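Local coordinates for protein HTP-2 (Caenorhabditis elegans, PDB 4TZM) that binds a closure motif of its partner HTP-3 through a HORMA domain and probably helps build the meiotic chromosome axis, at residues Gly117-Ile122 / Ser217-Thr222; Lys106-Val111 / Ala195-Lys200; Val124-Phe129 / Gln245-Ser250; Arg55-Leu60 / Glu187-Glu192. All coordinates share one frame; numbering follows the deposited sequence.

Contact 1 of 4, residues Gly117-Ile122 / Ser217-Thr222; sequences GDVEAI and SSTFYT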
loop_
_atom_site.group_PDB
_atom_site.type_symbol
_atom_site.label_atom_id
_atom_site.label_comp_id
_atom_site.label_asym_id
_atom_site.label_seq_id
_atom_site.Cartn_x
_atom_site.Cartn_y
_atom_site.Cartn_z
ATOM N N GLY A 117 -1.484 3.336 -21.818
ATOM C CA GLY A 117 -1.954 4.709 -21.839
ATOM C C GLY A 117 -3.439 4.878 -21.574
ATOM O O GLY A 117 -3.938 6.004 -21.532
ATOM N N ASP A 118 -4.147 3.768 -21.392
ATOM C CA ASP A 118 -5.584 3.815 -21.145
ATOM C C ASP A 118 -5.905 4.511 -19.825
ATOM O O ASP A 118 -5.208 4.329 -18.830
ATOM C CB ASP A 118 -6.182 2.404 -21.146
ATOM C CG ASP A 118 -6.383 1.853 -22.547
ATOM O OD1 ASP A 118 -6.491 2.659 -23.494
ATOM O OD2 ASP A 118 -6.441 0.613 -22.699
ATOM N N VAL A 119 -6.965 5.312 -19.830
ATOM C CA VAL A 119 -7.435 5.977 -18.624
ATOM C C VAL A 119 -8.470 5.089 -17.934
ATOM O O VAL A 119 -8.820 5.300 -16.773
ATOM C CB VAL A 119 -8.041 7.361 -18.944
ATOM C CG1 VAL A 119 -8.353 8.127 -17.669
ATOM C CG2 VAL A 119 -7.089 8.164 -19.818
ATOM N N GLU A 120 -8.950 4.084 -18.660
ATOM C CA GLU A 120 -9.885 3.115 -18.103
ATOM C C GLU A 120 -9.170 1.799 -17.827
ATOM O O GLU A 120 -8.559 1.218 -18.724
ATOM C CB GLU A 120 -11.063 2.886 -19.048
ATOM C CG GLU A 120 -12.126 1.956 -18.488
ATOM C CD GLU A 120 -13.284 1.748 -19.439
ATOM O OE1 GLU A 120 -13.241 2.290 -20.562
ATOM O OE2 GLU A 120 -14.240 1.039 -19.059
ATOM N N ALA A 121 -9.249 1.327 -16.589
ATOM C CA ALA A 121 -8.526 0.123 -16.197
ATOM C C ALA A 121 -9.411 -1.117 -16.205
ATOM O O ALA A 121 -10.638 -1.024 -16.196
ATOM C CB ALA A 121 -7.908 0.310 -14.826
ATOM N N ILE A 122 -8.766 -2.280 -16.227
ATOM C CA ILE A 122 -9.464 -3.554 -16.139
ATOM C C ILE A 122 -9.241 -4.162 -14.755
ATOM O O ILE A 122 -9.930 -5.104 -14.359
ATOM C CB ILE A 122 -8.994 -4.540 -17.231
ATOM C CG1 ILE A 122 -7.561 -5.009 -16.961
ATOM C CG2 ILE A 122 -9.097 -3.898 -18.609
ATOM C CD1 ILE A 122 -7.176 -6.265 -17.729
ATOM N N SER A 217 0.279 14.441 -14.480
ATOM C CA SER A 217 -0.759 14.013 -15.409
ATOM C C SER A 217 -2.092 14.685 -15.108
ATOM O O SER A 217 -2.413 14.967 -13.952
ATOM C CB SER A 217 -0.921 12.492 -15.359
ATOM O OG SER A 217 -2.005 12.056 -16.161
ATOM N N SER A 218 -2.863 14.938 -16.158
ATOM C CA SER A 218 -4.210 15.470 -16.014
ATOM C C SER A 218 -5.226 14.334 -16.052
ATOM O O SER A 218 -6.428 14.562 -16.193
ATOM C CB SER A 218 -4.504 16.491 -17.113
ATOM O OG SER A 218 -4.190 15.967 -18.393
ATOM N N THR A 219 -4.728 13.107 -15.928
ATOM C CA THR A 219 -5.576 11.921 -15.949
ATOM C C THR A 219 -5.137 10.896 -14.905
ATOM O O THR A 219 -3.951 10.584 -14.781
ATOM C CB THR A 219 -5.581 11.254 -17.343
ATOM O OG1 THR A 219 -4.260 11.287 -17.896
ATOM C CG2 THR A 219 -6.527 11.985 -18.283
ATOM N N PHE A 220 -6.108 10.381 -14.156
ATOM C CA PHE A 220 -5.865 9.350 -13.150
ATOM C C PHE A 220 -6.212 7.986 -13.741
ATOM O O PHE A 220 -5.529 7.498 -14.642
ATOM C CB PHE A 220 -6.697 9.622 -11.893
ATOM C CG PHE A 220 -6.154 8.981 -10.642
ATOM C CD1 PHE A 220 -4.851 8.514 -10.587
ATOM C CD2 PHE A 220 -6.956 8.846 -9.517
ATOM C CE1 PHE A 220 -4.358 7.929 -9.433
ATOM C CE2 PHE A 220 -6.467 8.262 -8.362
ATOM C CZ PHE A 220 -5.168 7.804 -8.321
ATOM N N TYR A 221 -7.278 7.377 -13.228
ATOM C CA TYR A 221 -7.855 6.187 -13.848
ATOM C C TYR A 221 -9.375 6.212 -13.717
ATOM O O TYR A 221 -9.919 6.830 -12.803
ATOM C CB TYR A 221 -7.284 4.900 -13.234
ATOM C CG TYR A 221 -7.607 4.691 -11.766
ATOM C CD1 TYR A 221 -8.813 4.120 -11.369
ATOM C CD2 TYR A 221 -6.697 5.047 -10.781
ATOM C CE1 TYR A 221 -9.108 3.929 -10.034
ATOM C CE2 TYR A 221 -6.983 4.856 -9.443
ATOM C CZ TYR A 221 -8.189 4.297 -9.076
ATOM O OH TYR A 221 -8.476 4.106 -7.745
ATOM N N THR A 222 -10.055 5.537 -14.636
ATOM C CA THR A 222 -11.506 5.425 -14.584
ATOM C C THR A 222 -11.885 3.946 -14.553
ATOM O O THR A 222 -11.109 3.092 -14.982
ATOM C CB THR A 222 -12.171 6.130 -15.787
ATOM O OG1 THR A 222 -11.614 7.441 -15.944
ATOM C CG2 THR A 222 -13.678 6.244 -15.592
#
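Two backbone hydrogen bonds clip these loops together at a single bridge between Glu120 and Thr222. Thr222 N donates to Val119 O at 2.5 Å, a very short bond lying nearly along the C=O axis, and Ala121 N returns one to Thr222 O at 3.0 Å, N-H...O 164°. Beside them, Glu120 CA sends a CA-H...O contact to the same Thr222 O, over 3.4 Å. The side chains meet lightly. Val119 has CG1 anti to its backbone N (chi1 -172°), which brings that methyl within 3.8 Å of Thr222 OG1, while its CG2 faces Thr219 CG2 at 4.2 Å; the fork of valine thus meets both threonines at once. Further out, Tyr221 CG sits in the crowded position between backbone N and carbonyl carbon (chi1 64°), and its CD2 lies 3.7 Å above the plane of the Phe220 ring. Phe220 itself meets an aromatic side chain of the bound peptide with nearly parallel rings. Tyr221 OH is hydrogen-bonded to Glu107 OE2, and Arg198 NH2 and NH1 donate to Asp118 O and Phe220 O. Through Phe220 and Tyr221, segment 217-222 lies over strands 105-113, 123-133 and 193-201, while 117-122 touches 105-113 through Asp118 and Ala121.

Contact 2 of 4, residues Lys106-Val111 / Ala195-Lys200; sequences KEISLV and ANFRLK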
loop_
_atom_site.group_PDB
_atom_site.type_symbol
_atom_site.label_atom_id
_atom_site.label_comp_id
_atom_site.label_asym_id
_atom_site.label_seq_id
_atom_site.Cartn_x
_atom_site.Cartn_y
_atom_site.Cartn_z
ATOM N N LYS A 106 -2.308 11.307 -1.531
ATOM C CA LYS A 106 -3.711 10.967 -1.290
ATOM C C LYS A 106 -3.991 9.485 -1.564
ATOM O O LYS A 106 -4.584 8.786 -0.737
ATOM C CB LYS A 106 -4.625 11.847 -2.153
ATOM C CG LYS A 106 -6.098 11.455 -2.141
ATOM C CD LYS A 106 -6.755 11.717 -0.792
ATOM C CE LYS A 106 -8.251 11.416 -0.835
ATOM N NZ LYS A 106 -8.545 10.010 -1.244
ATOM N N GLU A 107 -3.546 9.013 -2.723
ATOM C CA GLU A 107 -3.773 7.638 -3.143
ATOM C C GLU A 107 -2.680 7.163 -4.089
ATOM O O GLU A 107 -2.307 7.882 -5.012
ATOM C CB GLU A 107 -5.130 7.504 -3.836
ATOM C CG GLU A 107 -5.346 6.149 -4.500
ATOM C CD GLU A 107 -6.657 6.051 -5.260
ATOM O OE1 GLU A 107 -7.495 6.970 -5.145
ATOM O OE2 GLU A 107 -6.850 5.047 -5.976
ATOM N N ILE A 108 -2.161 5.959 -3.867
ATOM C CA ILE A 108 -1.322 5.323 -4.877
ATOM C C ILE A 108 -1.982 4.032 -5.349
ATOM O O ILE A 108 -2.404 3.199 -4.542
ATOM C CB ILE A 108 0.111 5.038 -4.367
ATOM C CG1 ILE A 108 0.889 4.254 -5.427
ATOM C CG2 ILE A 108 0.092 4.295 -3.040
ATOM C CD1 ILE A 108 2.352 4.062 -5.113
ATOM N N SER A 109 -2.092 3.879 -6.664
ATOM C CA SER A 109 -2.779 2.727 -7.228
ATOM C C SER A 109 -1.936 1.974 -8.246
ATOM O O SER A 109 -1.218 2.576 -9.054
ATOM C CB SER A 109 -4.098 3.161 -7.874
ATOM O OG SER A 109 -5.027 3.582 -6.893
ATOM N N LEU A 110 -2.020 0.651 -8.179
ATOM C CA LEU A 110 -1.494 -0.211 -9.222
ATOM C C LEU A 110 -2.593 -0.415 -10.257
ATOM O O LEU A 110 -3.619 -1.028 -9.966
ATOM C CB LEU A 110 -1.032 -1.550 -8.651
ATOM C CG LEU A 110 -0.626 -2.578 -9.705
ATOM C CD1 LEU A 110 0.397 -1.977 -10.656
ATOM C CD2 LEU A 110 -0.079 -3.837 -9.057
ATOM N N VAL A 111 -2.376 0.104 -11.461
ATOM C CA VAL A 111 -3.418 0.140 -12.477
ATOM C C VAL A 111 -3.098 -0.750 -13.674
ATOM O O VAL A 111 -2.052 -0.603 -14.305
ATOM C CB VAL A 111 -3.647 1.585 -12.964
ATOM C CG1 VAL A 111 -4.589 1.609 -14.155
ATOM C CG2 VAL A 111 -4.182 2.444 -11.829
ATOM N N ALA A 195 0.671 -2.743 -17.011
ATOM C CA ALA A 195 0.576 -2.436 -15.587
ATOM C C ALA A 195 1.236 -1.094 -15.287
ATOM O O ALA A 195 2.323 -0.806 -15.782
ATOM C CB ALA A 195 1.207 -3.543 -14.755
ATOM N N ASN A 196 0.572 -0.288 -14.462
ATOM C CA ASN A 196 0.985 1.087 -14.209
ATOM C C ASN A 196 0.832 1.480 -12.738
ATOM O O ASN A 196 -0.055 0.981 -12.044
ATOM C CB ASN A 196 0.165 2.034 -15.087
ATOM C CG ASN A 196 0.950 3.239 -15.543
ATOM O OD1 ASN A 196 0.381 4.292 -15.823
ATOM N ND2 ASN A 196 2.265 3.092 -15.624
ATOM N N PHE A 197 1.710 2.360 -12.267
ATOM C CA PHE A 197 1.554 2.984 -10.957
ATOM C C PHE A 197 1.122 4.433 -11.135
ATOM O O PHE A 197 1.820 5.222 -11.767
ATOM C CB PHE A 197 2.852 2.915 -10.155
ATOM C CG PHE A 197 3.066 1.604 -9.461
ATOM C CD1 PHE A 197 2.315 1.266 -8.347
ATOM C CD2 PHE A 197 4.021 0.708 -9.916
ATOM C CE1 PHE A 197 2.508 0.060 -7.701
ATOM C CE2 PHE A 197 4.218 -0.501 -9.273
ATOM C CZ PHE A 197 3.461 -0.824 -8.166
ATOM N N ARG A 198 -0.038 4.774 -10.586
ATOM C CA ARG A 198 -0.585 6.119 -10.726
ATOM C C ARG A 198 -1.010 6.652 -9.366
ATOM O O ARG A 198 -1.585 5.923 -8.560
ATOM C CB ARG A 198 -1.769 6.120 -11.697
ATOM C CG ARG A 198 -1.484 5.421 -13.020
ATOM C CD ARG A 198 -2.699 5.412 -13.933
ATOM N NE ARG A 198 -2.497 4.540 -15.087
ATOM C CZ ARG A 198 -3.360 4.413 -16.089
ATOM N NH1 ARG A 198 -4.490 5.108 -16.090
ATOM N NH2 ARG A 198 -3.090 3.593 -17.096
ATOM N N LEU A 199 -0.729 7.924 -9.106
ATOM C CA LEU A 199 -1.013 8.477 -7.791
ATOM C C LEU A 199 -1.745 9.814 -7.849
ATOM O O LEU A 199 -1.818 10.459 -8.894
ATOM C CB LEU A 199 0.287 8.605 -6.980
ATOM C CG LEU A 199 1.472 9.424 -7.493
ATOM C CD1 LEU A 199 1.289 10.906 -7.223
ATOM C CD2 LEU A 199 2.758 8.935 -6.850
ATOM N N LYS A 200 -2.295 10.211 -6.708
ATOM C CA LYS A 200 -3.014 11.464 -6.596
ATOM C C LYS A 200 -2.448 12.271 -5.438
ATOM O O LYS A 200 -2.352 11.775 -4.317
ATOM C CB LYS A 200 -4.509 11.212 -6.397
ATOM C CG LYS A 200 -5.352 12.459 -6.212
ATOM C CD LYS A 200 -6.809 12.093 -5.970
ATOM C CE LYS A 200 -7.674 13.326 -5.763
ATOM N NZ LYS A 200 -9.076 12.951 -5.427
#
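Lys200 O is gripped by two backbone N-H groups: Lys106 N at 2.8 Å, nearly along the C=O axis, and, weakly, Glu107 N at 3.4 Å. Lys106 and Glu107 both face Lys200, a classic beta bulge. Beyond it the strands run antiparallel in regular register, with hydrogen-bonded pairs Ser109-Arg198 and Val111-Asn196; Val111 N reaches Asn196 O at 2.5 Å and an almost straight 177°. Strand 193-201 is the inner partner of the bound peptide, which pairs with its other edge as an antiparallel strand; in this HORMA domain the sheet thus runs on into the closure motif. On the face of Ile108, Leu110, Phe197 and Leu199, which packs against helices 35-56 and 84-102, Leu110 CD1 lies over the Phe197 ring, 4.2 Å from its centroid, a CH-pi contact suited to a branched aliphatic. Ile108 CD1 adds a looser touch to Phe197 CD1 at 4.3 Å. On the other face the Arg198 chain, extended from CG to NE, crosses Val111 at about a right angle, and Val111 CG1 lies over one face of the guanidinium, 3.6 Å from Arg198 CZ. Arg198 NE donates to a lone pair of Asn196 OD1 at 3.0 Å, while its outer nitrogens are taken up by the loops of contact 1.

Contact 3 of 4, residues Val124-Phe129 / Gln245-Ser250; sequences VFSMKF and QCWSKS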
loop_
_atom_site.group_PDB
_atom_site.type_symbol
_atom_site.label_atom_id
_atom_site.label_comp_id
_atom_site.label_asym_id
_atom_site.label_seq_id
_atom_site.Cartn_x
_atom_site.Cartn_y
_atom_site.Cartn_z
ATOM N N VAL A 124 -7.638 -2.656 -10.669
ATOM C CA VAL A 124 -6.983 -1.637 -9.849
ATOM C C VAL A 124 -6.782 -2.090 -8.406
ATOM O O VAL A 124 -7.717 -2.553 -7.756
ATOM C CB VAL A 124 -7.787 -0.316 -9.827
ATOM C CG1 VAL A 124 -7.189 0.658 -8.823
ATOM C CG2 VAL A 124 -7.835 0.312 -11.208
ATOM N N PHE A 125 -5.557 -1.954 -7.911
ATOM C CA PHE A 125 -5.285 -2.107 -6.488
ATOM C C PHE A 125 -4.910 -0.750 -5.905
ATOM O O PHE A 125 -3.846 -0.211 -6.211
ATOM C CB PHE A 125 -4.172 -3.127 -6.250
ATOM C CG PHE A 125 -4.621 -4.550 -6.393
ATOM C CD1 PHE A 125 -4.677 -5.152 -7.642
ATOM C CD2 PHE A 125 -4.994 -5.289 -5.279
ATOM C CE1 PHE A 125 -5.095 -6.469 -7.776
ATOM C CE2 PHE A 125 -5.412 -6.604 -5.405
ATOM C CZ PHE A 125 -5.462 -7.196 -6.656
ATOM N N SER A 126 -5.789 -0.197 -5.073
ATOM C CA SER A 126 -5.618 1.171 -4.588
ATOM C C SER A 126 -5.358 1.242 -3.088
ATOM O O SER A 126 -5.933 0.483 -2.305
ATOM C CB SER A 126 -6.849 2.010 -4.934
ATOM O OG SER A 126 -8.014 1.483 -4.327
ATOM N N MET A 127 -4.478 2.157 -2.698
ATOM C CA MET A 127 -4.220 2.427 -1.290
ATOM C C MET A 127 -4.430 3.916 -1.006
ATOM O O MET A 127 -3.618 4.754 -1.399
ATOM C CB MET A 127 -2.802 1.989 -0.904
ATOM C CG MET A 127 -2.550 1.957 0.600
ATOM S SD MET A 127 -0.968 1.214 1.067
ATOM C CE MET A 127 -0.976 -0.276 0.076
ATOM N N LYS A 128 -5.531 4.236 -0.330
ATOM C CA LYS A 128 -5.888 5.624 -0.048
ATOM C C LYS A 128 -5.535 5.995 1.384
ATOM O O LYS A 128 -5.688 5.188 2.298
ATOM C CB LYS A 128 -7.378 5.860 -0.300
ATOM C CG LYS A 128 -7.811 5.618 -1.737
ATOM C CD LYS A 128 -9.324 5.682 -1.882
ATOM C CE LYS A 128 -9.751 5.459 -3.325
ATOM N NZ LYS A 128 -11.231 5.513 -3.499
ATOM N N PHE A 129 -5.075 7.225 1.579
ATOM C CA PHE A 129 -4.512 7.616 2.863
ATOM C C PHE A 129 -5.325 8.690 3.590
ATOM O O PHE A 129 -6.064 9.462 2.977
ATOM C CB PHE A 129 -3.063 8.085 2.664
ATOM C CG PHE A 129 -2.128 6.982 2.243
ATOM C CD1 PHE A 129 -1.951 6.670 0.901
ATOM C CD2 PHE A 129 -1.437 6.242 3.193
ATOM C CE1 PHE A 129 -1.098 5.646 0.515
ATOM C CE2 PHE A 129 -0.583 5.218 2.816
ATOM C CZ PHE A 129 -0.415 4.920 1.476
ATOM N N GLN A 245 -8.081 -1.314 -1.487
ATOM C CA GLN A 245 -9.258 -1.729 -2.242
ATOM C C GLN A 245 -8.857 -2.382 -3.557
ATOM O O GLN A 245 -7.766 -2.143 -4.069
ATOM C CB GLN A 245 -10.167 -0.529 -2.515
ATOM C CG GLN A 245 -11.482 -0.543 -1.761
ATOM C CD GLN A 245 -12.199 0.794 -1.809
ATOM O OE1 GLN A 245 -11.620 1.808 -2.200
ATOM N NE2 GLN A 245 -13.466 0.803 -1.404
ATOM N N CYS A 246 -9.741 -3.211 -4.101
ATOM C CA CYS A 246 -9.492 -3.832 -5.394
ATOM C C CYS A 246 -10.731 -3.771 -6.271
ATOM O O CYS A 246 -11.789 -4.278 -5.902
ATOM C CB CYS A 246 -9.039 -5.286 -5.229
ATOM S SG CYS A 246 -8.797 -6.191 -6.785
ATOM N N TRP A 247 -10.594 -3.116 -7.417
ATOM C CA TRP A 247 -11.580 -3.200 -8.484
ATOM C C TRP A 247 -11.022 -4.146 -9.536
ATOM O O TRP A 247 -9.824 -4.114 -9.819
ATOM C CB TRP A 247 -11.866 -1.827 -9.093
ATOM C CG TRP A 247 -12.675 -0.918 -8.219
ATOM C CD1 TRP A 247 -14.030 -0.926 -8.064
ATOM C CD2 TRP A 247 -12.182 0.147 -7.397
ATOM N NE1 TRP A 247 -14.412 0.061 -7.189
ATOM C CE2 TRP A 247 -13.296 0.735 -6.765
ATOM C CE3 TRP A 247 -10.908 0.658 -7.131
ATOM C CZ2 TRP A 247 -13.173 1.809 -5.883
ATOM C CZ3 TRP A 247 -10.788 1.725 -6.255
ATOM C CH2 TRP A 247 -11.914 2.288 -5.643
ATOM N N SER A 248 -11.866 -4.994 -10.112
ATOM C CA SER A 248 -11.355 -5.970 -11.067
ATOM C C SER A 248 -12.405 -6.505 -12.036
ATOM O O SER A 248 -13.546 -6.767 -11.660
ATOM C CB SER A 248 -10.707 -7.140 -10.318
ATOM O OG SER A 248 -9.978 -7.968 -11.208
ATOM N N LYS A 249 -11.997 -6.659 -13.291
ATOM C CA LYS A 249 -12.803 -7.344 -14.289
ATOM C C LYS A 249 -12.769 -8.844 -14.024
ATOM O O LYS A 249 -13.673 -9.580 -14.419
ATOM C CB LYS A 249 -12.290 -7.054 -15.700
ATOM C CG LYS A 249 -12.679 -5.697 -16.264
ATOM C CD LYS A 249 -14.183 -5.588 -16.447
ATOM C CE LYS A 249 -14.531 -4.590 -17.540
ATOM N NZ LYS A 249 -16.000 -4.377 -17.665
ATOM N N SER A 250 -11.716 -9.283 -13.342
ATOM C CA SER A 250 -11.457 -10.705 -13.132
ATOM C C SER A 250 -12.206 -11.277 -11.927
ATOM O O SER A 250 -11.918 -12.391 -11.482
ATOM C CB SER A 250 -9.953 -10.938 -12.964
ATOM O OG SER A 250 -9.219 -10.350 -14.024
#
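Strands 124-129 and 245-248 run antiparallel, their axes 161° apart, with four backbone hydrogen bonds at the pairs Val124-Trp247 and Ser126-Gln245; the straightest, Val124 N to Trp247 O, spans 2.8 Å at 173°. At the non-hydrogen-bonded pair between them, Cys246 SG, anti to its backbone N (chi1 176°), stands over one face of the Phe125 ring, 3.8 Å from the centroid and shifted toward the rim at CZ. This sulfur-aromatic contact suits a small, polarisable thiol beside a flat ring. It lies on the face that helix 35-56 covers, where Phe125 meets Val53, in the central antiparallel sheet of the HORMA domain. On the other face Trp247 lies alongside Val124, and Val124 CG1 touches Trp247 CE3 at 4.1 Å on the indole edge. The extended Lys128 chain crosses the indole at about a right angle and brings NZ in plane to its edge, 3.9 Å from Trp247 CH2. Ser126 OG, buried with no polar partner in the model, sits between Trp247 CZ3 at 3.4 Å and Gln245 CB at 3.5 Å.

Contact 4 of 4, residues Arg55-Leu60 / Glu187-Glu192; sequences RQRNIL and EPLPAE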
loop_
_atom_site.group_PDB
_atom_site.type_symbol
_atom_site.label_atom_id
_atom_site.label_comp_id
_atom_site.label_asym_id
_atom_site.label_seq_id
_atom_site.Cartn_x
_atom_site.Cartn_y
_atom_site.Cartn_z
ATOM N N ARG A 55 3.415 -9.906 -7.425
ATOM C CA ARG A 55 3.796 -11.312 -7.518
ATOM C C ARG A 55 2.573 -12.221 -7.635
ATOM O O ARG A 55 2.479 -13.029 -8.557
ATOM C CB ARG A 55 4.640 -11.722 -6.308
ATOM C CG ARG A 55 4.904 -13.220 -6.212
ATOM C CD ARG A 55 5.806 -13.720 -7.332
ATOM N NE ARG A 55 5.405 -15.056 -7.763
ATOM C CZ ARG A 55 4.868 -15.328 -8.948
ATOM N NH1 ARG A 55 4.690 -14.359 -9.837
ATOM N NH2 ARG A 55 4.520 -16.572 -9.249
ATOM N N GLN A 56 1.635 -12.070 -6.703
ATOM C CA GLN A 56 0.473 -12.955 -6.615
ATOM C C GLN A 56 -0.419 -12.892 -7.859
ATOM O O GLN A 56 -1.043 -13.885 -8.230
ATOM C CB GLN A 56 -0.344 -12.620 -5.361
ATOM C CG GLN A 56 -0.709 -13.825 -4.499
ATOM C CD GLN A 56 0.506 -14.565 -3.967
ATOM O OE1 GLN A 56 1.457 -13.957 -3.473
ATOM N NE2 GLN A 56 0.479 -15.889 -4.068
ATOM N N ARG A 57 -0.473 -11.731 -8.505
ATOM C CA ARG A 57 -1.240 -11.587 -9.740
ATOM C C ARG A 57 -0.396 -11.960 -10.956
ATOM O O ARG A 57 -0.850 -11.845 -12.098
ATOM C CB ARG A 57 -1.778 -10.158 -9.883
ATOM C CG ARG A 57 -2.971 -9.862 -8.990
ATOM C CD ARG A 57 -4.110 -10.834 -9.256
ATOM N NE ARG A 57 -4.932 -10.441 -10.395
ATOM C CZ ARG A 57 -5.651 -11.288 -11.124
ATOM N NH1 ARG A 57 -5.640 -12.583 -10.843
ATOM N NH2 ARG A 57 -6.376 -10.843 -12.142
ATOM N N ASN A 58 0.831 -12.404 -10.695
ATOM C CA ASN A 58 1.739 -12.877 -11.738
ATOM C C ASN A 58 2.053 -11.782 -12.762
ATOM O O ASN A 58 2.267 -12.055 -13.940
ATOM C CB ASN A 58 1.160 -14.122 -12.427
ATOM C CG ASN A 58 2.211 -14.912 -13.194
ATOM O OD1 ASN A 58 2.315 -14.808 -14.418
ATOM N ND2 ASN A 58 2.995 -15.707 -12.475
ATOM N N ILE A 59 2.075 -10.539 -12.292
ATOM C CA ILE A 59 2.414 -9.401 -13.133
ATOM C C ILE A 59 3.919 -9.394 -13.370
ATOM O O ILE A 59 4.390 -9.066 -14.459
ATOM C CB ILE A 59 1.956 -8.078 -12.492
ATOM C CG1 ILE A 59 0.437 -8.089 -12.304
ATOM C CG2 ILE A 59 2.378 -6.886 -13.332
ATOM C CD1 ILE A 59 -0.126 -6.799 -11.724
ATOM N N LEU A 60 4.665 -9.775 -12.339
ATOM C CA LEU A 60 6.103 -9.987 -12.452
ATOM C C LEU A 60 6.461 -11.394 -11.985
ATOM O O LEU A 60 5.939 -11.864 -10.972
ATOM C CB LEU A 60 6.873 -8.951 -11.635
ATOM C CG LEU A 60 6.834 -7.505 -12.126
ATOM C CD1 LEU A 60 7.589 -6.609 -11.162
ATOM C CD2 LEU A 60 7.410 -7.398 -13.529
ATOM N N GLU A 187 -9.915 -14.159 -11.246
ATOM C CA GLU A 187 -9.517 -14.862 -12.458
ATOM C C GLU A 187 -8.108 -14.419 -12.839
ATOM O O GLU A 187 -7.668 -13.342 -12.430
ATOM C CB GLU A 187 -10.486 -14.573 -13.607
ATOM C CG GLU A 187 -11.482 -15.683 -13.910
ATOM C CD GLU A 187 -12.158 -15.490 -15.255
ATOM O OE1 GLU A 187 -11.895 -14.458 -15.908
ATOM O OE2 GLU A 187 -12.946 -16.370 -15.663
ATOM N N PRO A 188 -7.387 -15.250 -13.612
ATOM C CA PRO A 188 -6.074 -14.828 -14.117
ATOM C C PRO A 188 -6.186 -13.603 -15.017
ATOM O O PRO A 188 -7.210 -13.435 -15.680
ATOM C CB PRO A 188 -5.593 -16.042 -14.917
ATOM C CG PRO A 188 -6.369 -17.217 -14.347
ATOM C CD PRO A 188 -7.702 -16.649 -13.961
ATOM N N LEU A 189 -5.155 -12.762 -15.037
ATOM C CA LEU A 189 -5.125 -11.613 -15.933
ATOM C C LEU A 189 -5.050 -12.083 -17.383
ATOM O O LEU A 189 -4.524 -13.163 -17.661
ATOM C CB LEU A 189 -3.941 -10.698 -15.603
ATOM C CG LEU A 189 -4.113 -9.765 -14.402
ATOM C CD1 LEU A 189 -2.830 -8.995 -14.122
ATOM C CD2 LEU A 189 -5.271 -8.810 -14.640
ATOM N N PRO A 190 -5.599 -11.281 -18.314
ATOM C CA PRO A 190 -5.526 -11.601 -19.744
ATOM C C PRO A 190 -4.085 -11.728 -20.242
ATOM O O PRO A 190 -3.153 -11.325 -19.542
ATOM C CB PRO A 190 -6.226 -10.409 -20.407
ATOM C CG PRO A 190 -7.155 -9.895 -19.364
ATOM C CD PRO A 190 -6.429 -10.088 -18.061
ATOM N N ALA A 191 -3.911 -12.280 -21.439
ATOM C CA ALA A 191 -2.581 -12.539 -21.984
ATOM C C ALA A 191 -1.825 -11.250 -22.283
ATOM O O ALA A 191 -0.594 -11.226 -22.264
ATOM C CB ALA A 191 -2.683 -13.394 -23.243
ATOM N N GLU A 192 -2.563 -10.182 -22.560
ATOM C CA GLU A 192 -1.952 -8.896 -22.867
ATOM C C GLU A 192 -2.481 -7.798 -21.956
ATOM O O GLU A 192 -3.694 -7.617 -21.827
ATOM C CB GLU A 192 -2.194 -8.525 -24.330
ATOM C CG GLU A 192 -1.565 -9.483 -25.324
ATOM C CD GLU A 192 -1.813 -9.072 -26.760
ATOM O OE1 GLU A 192 -2.717 -8.242 -26.992
ATOM O OE2 GLU A 192 -1.098 -9.572 -27.657
#
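The guanidinium of Arg57 meets Glu187 end-on, NH1 and NH2 converging on one carbonyl oxygen. Arg57 NH1 lies 2.7 Å from Glu187 O and comes from above the carbonyl plane; Arg57 NH2, at 2.8 Å from the same Glu187 O, approaches nearly along the C=O axis. The oxygen stays close to the guanidinium plane, so two donors share a single acceptor, and neither bond is very straight, at 143° and 136°. Bends at chi2 and chi3 fold the arginine chain so that its end comes nearer to the loop than its CB does. Leucine suits position 189 because its branched end can pack beside the arginine head: Leu189 crosses Arg57 at about a right angle, with Leu189 CG and CD2 each 3.4 Å from Arg57 NH2. The other methyl serves a second neighbour, Leu189 CD1 lying 3.8 Å from Ile59 CG1, where the two chains cross obliquely. Asn58, between Arg57 and Ile59, has positive phi and ends the helix in a Schellman motif, Asn58 N bonding back to Arg55 O at 2.8 Å. Arg57 NH2 also forms a salt bridge with Glu123, which probably helps fix the charged head. The contact thus joins the C-terminal end of helix 35-56 to the loop that leads from helix 164-185 into strand 193-201, with strand 123-133 contributing Glu123.

How the contacts relate
Contacts 2 and 3 are the buried pair, both antiparallel strand pairings in one sheet: neighbouring strands 105-113 and 123-133 bond to each other, so Leu110 N reaches Phe125 O. Each packs apolar or sulfur-aromatic groups on its helix-covered face and carries polar chains, such as Arg198 and Lys128, on the other; contact 2 adds a bulge. Contact 1 lies at the surface, a single bridge between loops, and reaches the core through Tyr221, which touches residues of both contacts 2 and 3. Contact 4 is partly buried and sits at a helix end, where a charged arginine grips a loop carbonyl in place of strand pairing. Ser250 O, bonded to Glu187 N, ties contact 3 to contact 4, while Ile59 packs on Ala195 and Leu110 of contact 2.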